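Local coordinates for protein chorismate synthase (Aquifex aeolicus, PDB 1Q1L) that probably catalyses, with reduced FMN as cofactor, the elimination of phosphate from 5-enolpyruvylshikimate-3-phosphate that yields chorismate, the branch point of aromatic amino acid synthesis, at residues A[254-257]-A[258-262]; A[392-395]-A[396-400]; A[33-36]-A[37-41]. All coordinates share one frame; numbering follows the deposited sequence.

Contact 1. Residues A[254-257]-A[258-262]; sequences GRIA and QAMMS
Q258 takes up the carbonyl of G254 through its backbone N, 3.0 Å from G254 O, and with that bond the run of i to i+4 bonds through this part of helix 252-261 begins. A259 N then bonds to R255 O, and the small CB of A259 lies beside that same oxygen at 3.6 Å. At selenomethionine M260 the backbone N donates to I256 O at 3.0 Å; its CG is turned anti to the carbonyl carbon (chi1 -67°), back along the helix, where it meets I256 CG2 at 4.3 Å. M261 N closes on A257 O at 2.9 Å, its side chain bent at chi2 and chi3. At S262, OG donates to A259 O at 2.8 Å, from above the carbonyl plane, and also bonds R145. Around these bonds I256 and M260 rest together on strand 317-323, M261 packs on strand 266-271, and M366 and V370 of helix 356-379 pack on A259. Q258 and A257 of the second subunit pack on Q258 and M261 respectively. This is regular i to i+4 alpha-helical bonding in a buried stretch of helix, packed between sheet, helix and partner subunit in the beta-alpha-beta sandwich of chorismate synthase.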
ATOM      1  N   GLY A 254       8.186  12.600  -8.792  1.00 29.66           N
ATOM      2  CA  GLY A 254       6.902  12.665  -8.124  1.00 26.69           C
ATOM      3  C   GLY A 254       7.066  12.340  -6.655  1.00 25.07           C
ATOM      4  O   GLY A 254       6.519  13.035  -5.801  1.00 25.96           O
ATOM      5  N   ARG A 255       7.825  11.292  -6.348  1.00 24.63           N
ATOM      6  CA  ARG A 255       8.035  10.905  -4.950  1.00 26.68           C
ATOM      7  C   ARG A 255       8.724  12.015  -4.164  1.00 25.90           C
ATOM      8  O   ARG A 255       8.345  12.313  -3.035  1.00 24.43           O
ATOM      9  CB  ARG A 255       8.870   9.632  -4.857  1.00 27.64           C
ATOM     10  CG  ARG A 255       8.176   8.379  -5.380  1.00 30.38           C
ATOM     11  CD  ARG A 255       8.899   7.161  -4.835  1.00 35.30           C
ATOM     12  NE  ARG A 255       9.365   6.288  -5.895  1.00 37.36           N
ATOM     13  CZ  ARG A 255      10.181   5.257  -5.707  1.00 38.21           C
ATOM     14  NH1 ARG A 255      10.628   4.968  -4.489  1.00 36.22           N
ATOM     15  NH2 ARG A 255      10.551   4.518  -6.740  1.00 38.71           N
ATOM     16  N   ILE A 256       9.747  12.616  -4.755  1.00 25.26           N
ATOM     17  CA  ILE A 256      10.439  13.709  -4.090  1.00 26.15           C
ATOM     18  C   ILE A 256       9.438  14.835  -3.848  1.00 25.30           C
ATOM     19  O   ILE A 256       9.367  15.386  -2.753  1.00 26.50           O
ATOM     20  CB  ILE A 256      11.621  14.233  -4.948  1.00 28.50           C
ATOM     21  CG1 ILE A 256      12.744  13.193  -4.963  1.00 32.30           C
ATOM     22  CG2 ILE A 256      12.124  15.567  -4.400  1.00 31.84           C
ATOM     23  CD1 ILE A 256      13.904  13.546  -5.878  1.00 35.07           C
ATOM     24  N   ALA A 257       8.648  15.155  -4.870  1.00 24.31           N
ATOM     25  CA  ALA A 257       7.647  16.220  -4.773  1.00 25.30           C
ATOM     26  C   ALA A 257       6.667  16.027  -3.618  1.00 26.67           C
ATOM     27  O   ALA A 257       6.360  16.972  -2.896  1.00 28.72           O
ATOM     28  CB  ALA A 257       6.869  16.336  -6.091  1.00 24.46           C
ATOM     29  N   GLN A 258       6.152  14.814  -3.451  1.00 27.96           N
ATOM     30  CA  GLN A 258       5.219  14.569  -2.362  1.00 27.65           C
ATOM     31  C   GLN A 258       5.888  14.736  -1.009  1.00 26.14           C
ATOM     32  O   GLN A 258       5.322  15.339  -0.105  1.00 27.47           O
ATOM     33  CB  GLN A 258       4.628  13.162  -2.446  1.00 29.48           C
ATOM     34  CG  GLN A 258       3.847  12.771  -1.193  1.00 31.65           C
ATOM     35  CD  GLN A 258       2.959  11.561  -1.403  1.00 36.83           C
ATOM     36  OE1 GLN A 258       3.389  10.546  -1.954  1.00 37.55           O
ATOM     37  NE2 GLN A 258       1.709  11.660  -0.954  1.00 37.54           N
ATOM     38  N   ALA A 259       7.088  14.187  -0.867  1.00 27.15           N
ATOM     39  CA  ALA A 259       7.813  14.274   0.399  1.00 26.80           C
ATOM     40  C   ALA A 259       8.089  15.716   0.809  1.00 27.04           C
ATOM     41  O   ALA A 259       7.980  16.057   1.989  1.00 27.46           O
ATOM     42  CB  ALA A 259       9.124  13.498   0.309  1.00 25.22           C
HETATM   43  N   MSE A 260       8.458  16.560  -0.156  1.00 27.45           N
HETATM   44  CA  MSE A 260       8.749  17.965   0.142  1.00 27.42           C
HETATM   45  C   MSE A 260       7.494  18.792   0.385  1.00 26.90           C
HETATM   46  O   MSE A 260       7.403  19.520   1.374  1.00 28.30           O
HETATM   47  CB  MSE A 260       9.549  18.618  -0.995  1.00 28.87           C
HETATM   48  CG  MSE A 260      10.949  18.085  -1.172  1.00 29.93           C
HETATM   49 SE   MSE A 260      12.003  18.228   0.444  1.00 36.99          SE
HETATM   50  CE  MSE A 260      13.656  17.564  -0.282  1.00 36.03           C
HETATM   51  N   MSE A 261       6.532  18.686  -0.523  1.00 26.48           N
HETATM   52  CA  MSE A 261       5.292  19.445  -0.414  1.00 28.75           C
HETATM   53  C   MSE A 261       4.491  19.056   0.822  1.00 29.32           C
HETATM   54  O   MSE A 261       3.645  19.828   1.288  1.00 30.11           O
HETATM   55  CB  MSE A 261       4.428  19.232  -1.657  1.00 28.11           C
HETATM   56  CG  MSE A 261       3.307  20.233  -1.803  1.00 34.31           C
HETATM   57 SE   MSE A 261       3.957  21.973  -2.411  1.00 39.04          SE
HETATM   58  CE  MSE A 261       3.993  21.596  -4.309  1.00 33.30           C
ATOM     59  N   SER A 262       4.755  17.867   1.359  1.00 25.87           N
ATOM     60  CA  SER A 262       4.031  17.414   2.541  1.00 28.66           C
ATOM     61  C   SER A 262       4.499  18.154   3.794  1.00 27.65           C
ATOM     62  O   SER A 262       3.827  18.133   4.819  1.00 29.65           O
ATOM     63  CB  SER A 262       4.198  15.898   2.740  1.00 25.99           C
ATOM     64  OG  SER A 262       5.500  15.562   3.191  1.00 28.69           O
TER

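Contact 2. Residues A[392-395]-A[396-400]; sequences EDYV and NHVKS
The last two turns of helix 384-399, close to the C-terminus, hold Y394 and V398 one turn apart on a face turned to the second subunit, whose I123 packs on both. CG2 of V398 sits over one face of the Y394 ring, 3.8 Å from its centroid and offset toward the rim, a CH-pi contact with CE1 and CZ nearest. V398 CG2 is anti to its own carbonyl carbon, which swings that methyl back down the helix onto the ring. H397 approaches the same ring obliquely, ND1 lying 4.2 Å from Y394 CE2; this nitrogen is buried and has no polar partner. Y394 OH is anchored on P240 O, and H397 NE2 bonds N126 of the second subunit. One water bridges D393 OD1 and N396 OD1, donating to both, at 3.1 Å from D393 OD1. The other carboxylate oxygen of D393 makes a salt bridge to K389 of the third subunit. K399 lies alongside V395, its bend at chi4 bringing NZ to 3.3 Å from V395 CG1. Backbone bonds from N396 to K399 each reach four residues back, K399 N to V395 O being almost straight at 179°. S400 leaves helical geometry, and its OG donates to N396 O at 2.9 Å. The whole is the C-terminal end of an alpha-helix with i to i+4 side-chain pairing, set where two other subunits of the tetramer meet it.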
ATOM      1  N   GLU A 392      27.545  -2.393  -5.111  1.00 37.04           N
ATOM      2  CA  GLU A 392      28.828  -2.478  -5.799  1.00 38.07           C
ATOM      3  C   GLU A 392      28.717  -3.125  -7.172  1.00 37.45           C
ATOM      4  O   GLU A 392      29.297  -2.640  -8.140  1.00 39.07           O
ATOM      5  CB  GLU A 392      29.821  -3.242  -4.927  1.00 39.93           C
ATOM      6  CG  GLU A 392      30.111  -2.538  -3.609  1.00 46.28           C
ATOM      7  CD  GLU A 392      30.740  -3.452  -2.574  1.00 50.17           C
ATOM      8  OE1 GLU A 392      31.032  -2.972  -1.457  1.00 53.42           O
ATOM      9  OE2 GLU A 392      30.937  -4.651  -2.872  1.00 52.67           O
ATOM     10  N   ASP A 393      27.972  -4.220  -7.263  1.00 36.51           N
ATOM     11  CA  ASP A 393      27.789  -4.894  -8.539  1.00 35.61           C
ATOM     12  C   ASP A 393      27.014  -3.985  -9.487  1.00 35.92           C
ATOM     13  O   ASP A 393      27.350  -3.869 -10.663  1.00 36.44           O
ATOM     14  CB  ASP A 393      27.029  -6.213  -8.350  1.00 36.55           C
ATOM     15  CG  ASP A 393      27.875  -7.295  -7.689  1.00 40.20           C
ATOM     16  OD1 ASP A 393      29.108  -7.106  -7.553  1.00 38.21           O
ATOM     17  OD2 ASP A 393      27.306  -8.344  -7.316  1.00 38.89           O
ATOM     18  N   TYR A 394      25.981  -3.331  -8.967  1.00 35.49           N
ATOM     19  CA  TYR A 394      25.166  -2.441  -9.779  1.00 34.26           C
ATOM     20  C   TYR A 394      25.936  -1.225 -10.286  1.00 36.36           C
ATOM     21  O   TYR A 394      25.769  -0.812 -11.434  1.00 36.98           O
ATOM     22  CB  TYR A 394      23.934  -1.979  -8.999  1.00 32.52           C
ATOM     23  CG  TYR A 394      23.100  -1.003  -9.782  1.00 32.17           C
ATOM     24  CD1 TYR A 394      23.109   0.354  -9.474  1.00 31.89           C
ATOM     25  CD2 TYR A 394      22.368  -1.425 -10.894  1.00 33.13           C
ATOM     26  CE1 TYR A 394      22.417   1.274 -10.260  1.00 32.77           C
ATOM     27  CE2 TYR A 394      21.674  -0.517 -11.685  1.00 32.20           C
ATOM     28  CZ  TYR A 394      21.703   0.825 -11.367  1.00 33.07           C
ATOM     29  OH  TYR A 394      21.024   1.719 -12.156  1.00 35.21           O
ATOM     30  N   VAL A 395      26.764  -0.641  -9.428  1.00 33.78           N
ATOM     31  CA  VAL A 395      27.554   0.515  -9.824  1.00 37.41           C
ATOM     32  C   VAL A 395      28.565   0.102 -10.895  1.00 36.81           C
ATOM     33  O   VAL A 395      28.871   0.880 -11.800  1.00 37.05           O
ATOM     34  CB  VAL A 395      28.288   1.121  -8.616  1.00 37.25           C
ATOM     35  CG1 VAL A 395      29.328   2.120  -9.087  1.00 39.92           C
ATOM     36  CG2 VAL A 395      27.280   1.807  -7.703  1.00 38.13           C
ATOM     37  N   ASN A 396      29.073  -1.123 -10.780  1.00 37.02           N
ATOM     38  CA  ASN A 396      30.028  -1.668 -11.742  1.00 37.25           C
ATOM     39  C   ASN A 396      29.331  -1.844 -13.080  1.00 35.91           C
ATOM     40  O   ASN A 396      29.925  -1.638 -14.131  1.00 35.94           O
ATOM     41  CB  ASN A 396      30.565  -3.018 -11.258  1.00 39.10           C
ATOM     42  CG  ASN A 396      31.636  -2.871 -10.192  1.00 41.47           C
ATOM     43  OD1 ASN A 396      31.923  -3.812  -9.453  1.00 44.74           O
ATOM     44  ND2 ASN A 396      32.240  -1.691 -10.118  1.00 39.94           N
ATOM     45  N   HIS A 397      28.061  -2.228 -13.022  1.00 35.29           N
ATOM     46  CA  HIS A 397      27.252  -2.422 -14.216  1.00 34.99           C
ATOM     47  C   HIS A 397      27.001  -1.073 -14.873  1.00 36.68           C
ATOM     48  O   HIS A 397      27.041  -0.950 -16.098  1.00 36.47           O
ATOM     49  CB  HIS A 397      25.927  -3.085 -13.836  1.00 33.33           C
ATOM     50  CG  HIS A 397      24.889  -3.028 -14.912  1.00 34.35           C
ATOM     51  ND1 HIS A 397      23.831  -2.144 -14.879  1.00 37.63           N
ATOM     52  CD2 HIS A 397      24.745  -3.743 -16.053  1.00 32.61           C
ATOM     53  CE1 HIS A 397      23.079  -2.317 -15.953  1.00 36.41           C
ATOM     54  NE2 HIS A 397      23.613  -3.282 -16.681  1.00 34.15           N
ATOM     55  N   VAL A 398      26.745  -0.057 -14.058  1.00 36.14           N
ATOM     56  CA  VAL A 398      26.505   1.275 -14.590  1.00 37.16           C
ATOM     57  C   VAL A 398      27.746   1.784 -15.318  1.00 38.48           C
ATOM     58  O   VAL A 398      27.678   2.132 -16.497  1.00 39.70           O
ATOM     59  CB  VAL A 398      26.132   2.273 -13.474  1.00 36.03           C
ATOM     60  CG1 VAL A 398      26.001   3.674 -14.053  1.00 34.67           C
ATOM     61  CG2 VAL A 398      24.826   1.851 -12.818  1.00 33.44           C
ATOM     62  N   LYS A 399      28.876   1.813 -14.615  1.00 39.97           N
ATOM     63  CA  LYS A 399      30.139   2.288 -15.176  1.00 42.32           C
ATOM     64  C   LYS A 399      30.542   1.656 -16.504  1.00 43.73           C
ATOM     65  O   LYS A 399      31.108   2.324 -17.371  1.00 44.73           O
ATOM     66  CB  LYS A 399      31.278   2.075 -14.176  1.00 43.48           C
ATOM     67  CG  LYS A 399      31.367   3.120 -13.080  1.00 47.40           C
ATOM     68  CD  LYS A 399      32.515   2.813 -12.121  1.00 50.51           C
ATOM     69  CE  LYS A 399      32.722   3.942 -11.120  1.00 52.33           C
ATOM     70  NZ  LYS A 399      31.474   4.258 -10.377  1.00 54.85           N
ATOM     71  N   SER A 400      30.256   0.373 -16.670  1.00 44.37           N
ATOM     72  CA  SER A 400      30.635  -0.318 -17.894  1.00 45.56           C
ATOM     73  C   SER A 400      29.522  -0.431 -18.929  1.00 46.25           C
ATOM     74  O   SER A 400      29.694  -1.093 -19.951  1.00 45.59           O
ATOM     75  CB  SER A 400      31.156  -1.717 -17.548  1.00 45.87           C
ATOM     76  OG  SER A 400      30.160  -2.487 -16.896  1.00 49.25           O
TER
HETATM   77  O   HOH W   1      30.612  -6.420 -10.185  1.00 55.73           O

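Contact 3. Residues A[33-36]-A[37-41]; sequences LPLS and EEEIN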
ATOM      1  N   LEU A  33      23.406  -2.298  10.654  1.00 29.40           N
ATOM      2  CA  LEU A  33      23.742  -0.910  10.353  1.00 28.51           C
ATOM      3  C   LEU A  33      24.073  -0.226  11.676  1.00 30.61           C
ATOM      4  O   LEU A  33      23.245  -0.190  12.585  1.00 31.05           O
ATOM      5  CB  LEU A  33      22.554  -0.178   9.726  1.00 25.96           C
ATOM      6  CG  LEU A  33      22.753   1.343   9.591  1.00 24.52           C
ATOM      7  CD1 LEU A  33      23.743   1.619   8.460  1.00 24.46           C
ATOM      8  CD2 LEU A  33      21.420   2.042   9.316  1.00 23.04           C
ATOM      9  N   PRO A  34      25.293   0.313  11.813  1.00 31.92           N
ATOM     10  CA  PRO A  34      25.628   0.985  13.075  1.00 32.18           C
ATOM     11  C   PRO A  34      24.684   2.174  13.253  1.00 32.54           C
ATOM     12  O   PRO A  34      24.539   2.985  12.341  1.00 32.65           O
ATOM     13  CB  PRO A  34      27.069   1.436  12.856  1.00 31.78           C
ATOM     14  CG  PRO A  34      27.605   0.411  11.884  1.00 33.64           C
ATOM     15  CD  PRO A  34      26.461   0.243  10.918  1.00 32.23           C
ATOM     16  N   LEU A  35      24.042   2.279  14.414  1.00 33.06           N
ATOM     17  CA  LEU A  35      23.116   3.381  14.673  1.00 33.33           C
ATOM     18  C   LEU A  35      23.140   3.782  16.145  1.00 35.41           C
ATOM     19  O   LEU A  35      23.077   2.926  17.026  1.00 35.57           O
ATOM     20  CB  LEU A  35      21.687   2.981  14.279  1.00 33.58           C
ATOM     21  CG  LEU A  35      20.576   4.033  14.433  1.00 34.15           C
ATOM     22  CD1 LEU A  35      20.820   5.198  13.474  1.00 35.68           C
ATOM     23  CD2 LEU A  35      19.224   3.402  14.138  1.00 34.74           C
ATOM     24  N   SER A  36      23.218   5.083  16.405  1.00 35.05           N
ATOM     25  CA  SER A  36      23.249   5.582  17.774  1.00 37.49           C
ATOM     26  C   SER A  36      22.230   6.696  17.970  1.00 37.81           C
ATOM     27  O   SER A  36      21.753   7.291  17.004  1.00 38.61           O
ATOM     28  CB  SER A  36      24.640   6.122  18.104  1.00 38.17           C
ATOM     29  OG  SER A  36      24.922   7.265  17.313  1.00 38.56           O
ATOM     30  N   GLU A  37      21.896   6.974  19.224  1.00 37.02           N
ATOM     31  CA  GLU A  37      20.956   8.044  19.521  1.00 37.59           C
ATOM     32  C   GLU A  37      21.611   9.392  19.200  1.00 37.00           C
ATOM     33  O   GLU A  37      20.943  10.326  18.763  1.00 36.74           O
ATOM     34  CB  GLU A  37      20.535   8.001  20.997  1.00 38.79           C
ATOM     35  CG  GLU A  37      19.935   6.663  21.431  1.00 42.60           C
ATOM     36  CD  GLU A  37      19.331   6.697  22.826  1.00 44.22           C
ATOM     37  OE1 GLU A  37      20.040   7.098  23.774  1.00 47.58           O
ATOM     38  OE2 GLU A  37      18.149   6.315  22.976  1.00 43.77           O
ATOM     39  N   GLU A  38      22.921   9.491  19.411  1.00 37.41           N
ATOM     40  CA  GLU A  38      23.634  10.742  19.142  1.00 39.69           C
ATOM     41  C   GLU A  38      23.477  11.185  17.690  1.00 38.47           C
ATOM     42  O   GLU A  38      23.298  12.369  17.417  1.00 37.66           O
ATOM     43  CB  GLU A  38      25.118  10.604  19.491  1.00 42.37           C
ATOM     44  CG  GLU A  38      26.000  11.758  18.999  1.00 48.89           C
ATOM     45  CD  GLU A  38      25.391  13.135  19.247  1.00 52.37           C
ATOM     46  OE1 GLU A  38      24.874  13.379  20.361  1.00 55.42           O
ATOM     47  OE2 GLU A  38      25.439  13.981  18.329  1.00 54.06           O
ATOM     48  N   GLU A  39      23.552  10.235  16.762  1.00 37.47           N
ATOM     49  CA  GLU A  39      23.391  10.549  15.346  1.00 37.97           C
ATOM     50  C   GLU A  39      21.997  11.123  15.116  1.00 37.73           C
ATOM     51  O   GLU A  39      21.814  12.067  14.344  1.00 38.50           O
ATOM     52  CB  GLU A  39      23.570   9.289  14.501  1.00 40.09           C
ATOM     53  CG  GLU A  39      25.006   8.813  14.402  1.00 40.38           C
ATOM     54  CD  GLU A  39      25.120   7.410  13.842  1.00 41.22           C
ATOM     55  OE1 GLU A  39      26.059   7.163  13.054  1.00 41.46           O
ATOM     56  OE2 GLU A  39      24.280   6.552  14.199  1.00 43.24           O
ATOM     57  N   ILE A  40      21.012  10.552  15.798  1.00 36.26           N
ATOM     58  CA  ILE A  40      19.642  11.018  15.660  1.00 34.82           C
ATOM     59  C   ILE A  40      19.501  12.374  16.335  1.00 35.88           C
ATOM     60  O   ILE A  40      18.944  13.310  15.757  1.00 35.15           O
ATOM     61  CB  ILE A  40      18.649  10.018  16.285  1.00 33.73           C
ATOM     62  CG1 ILE A  40      18.743   8.679  15.540  1.00 33.26           C
ATOM     63  CG2 ILE A  40      17.235  10.583  16.228  1.00 31.26           C
ATOM     64  CD1 ILE A  40      17.783   7.608  16.046  1.00 33.15           C
ATOM     65  N   ASN A  41      20.021  12.482  17.554  1.00 35.89           N
ATOM     66  CA  ASN A  41      19.952  13.733  18.293  1.00 36.07           C
ATOM     67  C   ASN A  41      20.626  14.871  17.532  1.00 35.15           C
ATOM     68  O   ASN A  41      20.153  16.007  17.551  1.00 35.31           O
ATOM     69  CB  ASN A  41      20.599  13.573  19.672  1.00 39.25           C
ATOM     70  CG  ASN A  41      19.882  12.549  20.537  1.00 39.24           C
ATOM     71  OD1 ASN A  41      18.674  12.350  20.410  1.00 39.60           O
ATOM     72  ND2 ASN A  41      20.623  11.909  21.435  1.00 40.20           N
TER
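S36 and E39 grip each other at the start of helix 37-48, each side chain bonding the backbone N–H of the other. The E39 carboxylate supplies the stronger half: OE2 accepts from S36 N at 2.9 Å, met on the anti side and 31° out of the carboxylate plane. In return S36 OG, at the N-cap, accepts from E39 N at 3.3 Å, a weak bond, and gives a second weak one to OE2. Two torsions set this up. S36 carries OG between its backbone N and carbonyl carbon (chi1 66°), which turns the hydroxyl over the first turn of the helix. In E39, CG lies anti to the carbonyl carbon (chi1 -73°) and the chain then runs on extended, so that it passes close by the hydroxyl, CG 3.3 Å from S36 OG, before the carboxylate reaches the chain ahead of the helix. There OE2 also comes within 3.8 Å of L35 CD1, the two side chains crossing at a slant. The other oxygen, OE1, forms a salt bridge with K154, which also bonds P34 O and thereby ties the loop before the helix to helix 142-157. I40 CG1 lies 3.6 Å from S36 O, and beyond it I40 and L35 both pack on V151 of helix 142-157. E37 instead reaches strand 64-68, where its OE2 is hydrogen-bonded to I66 N. Reciprocal side-chain-to-backbone bonding of residues N-cap and N3 is the capping box of an alpha-helix N-terminus.

How the contacts relate
The three contacts sample three places on helices. Contact 1 is core: all its touching residues are buried, and apolar side chains pack around a helix that also meets the second subunit. Contact 2 lies at the surface, yet it reaches two neighbouring subunits, and mixes an aromatic-methyl contact with charges and water. Contact 3 is intermediate, partly buried, touches no other chain, and is chiefly polar because it starts a helix, whereas contact 2 takes in a C-terminal helix end and contact 1 runs along a helix. Each lies on its own helix, though helix 142-157 borders both contact 1 and contact 3. Their centres stand 25 to 30 Å apart; contacts 1 and 2 approach nearest, about 12 Å between closest atoms.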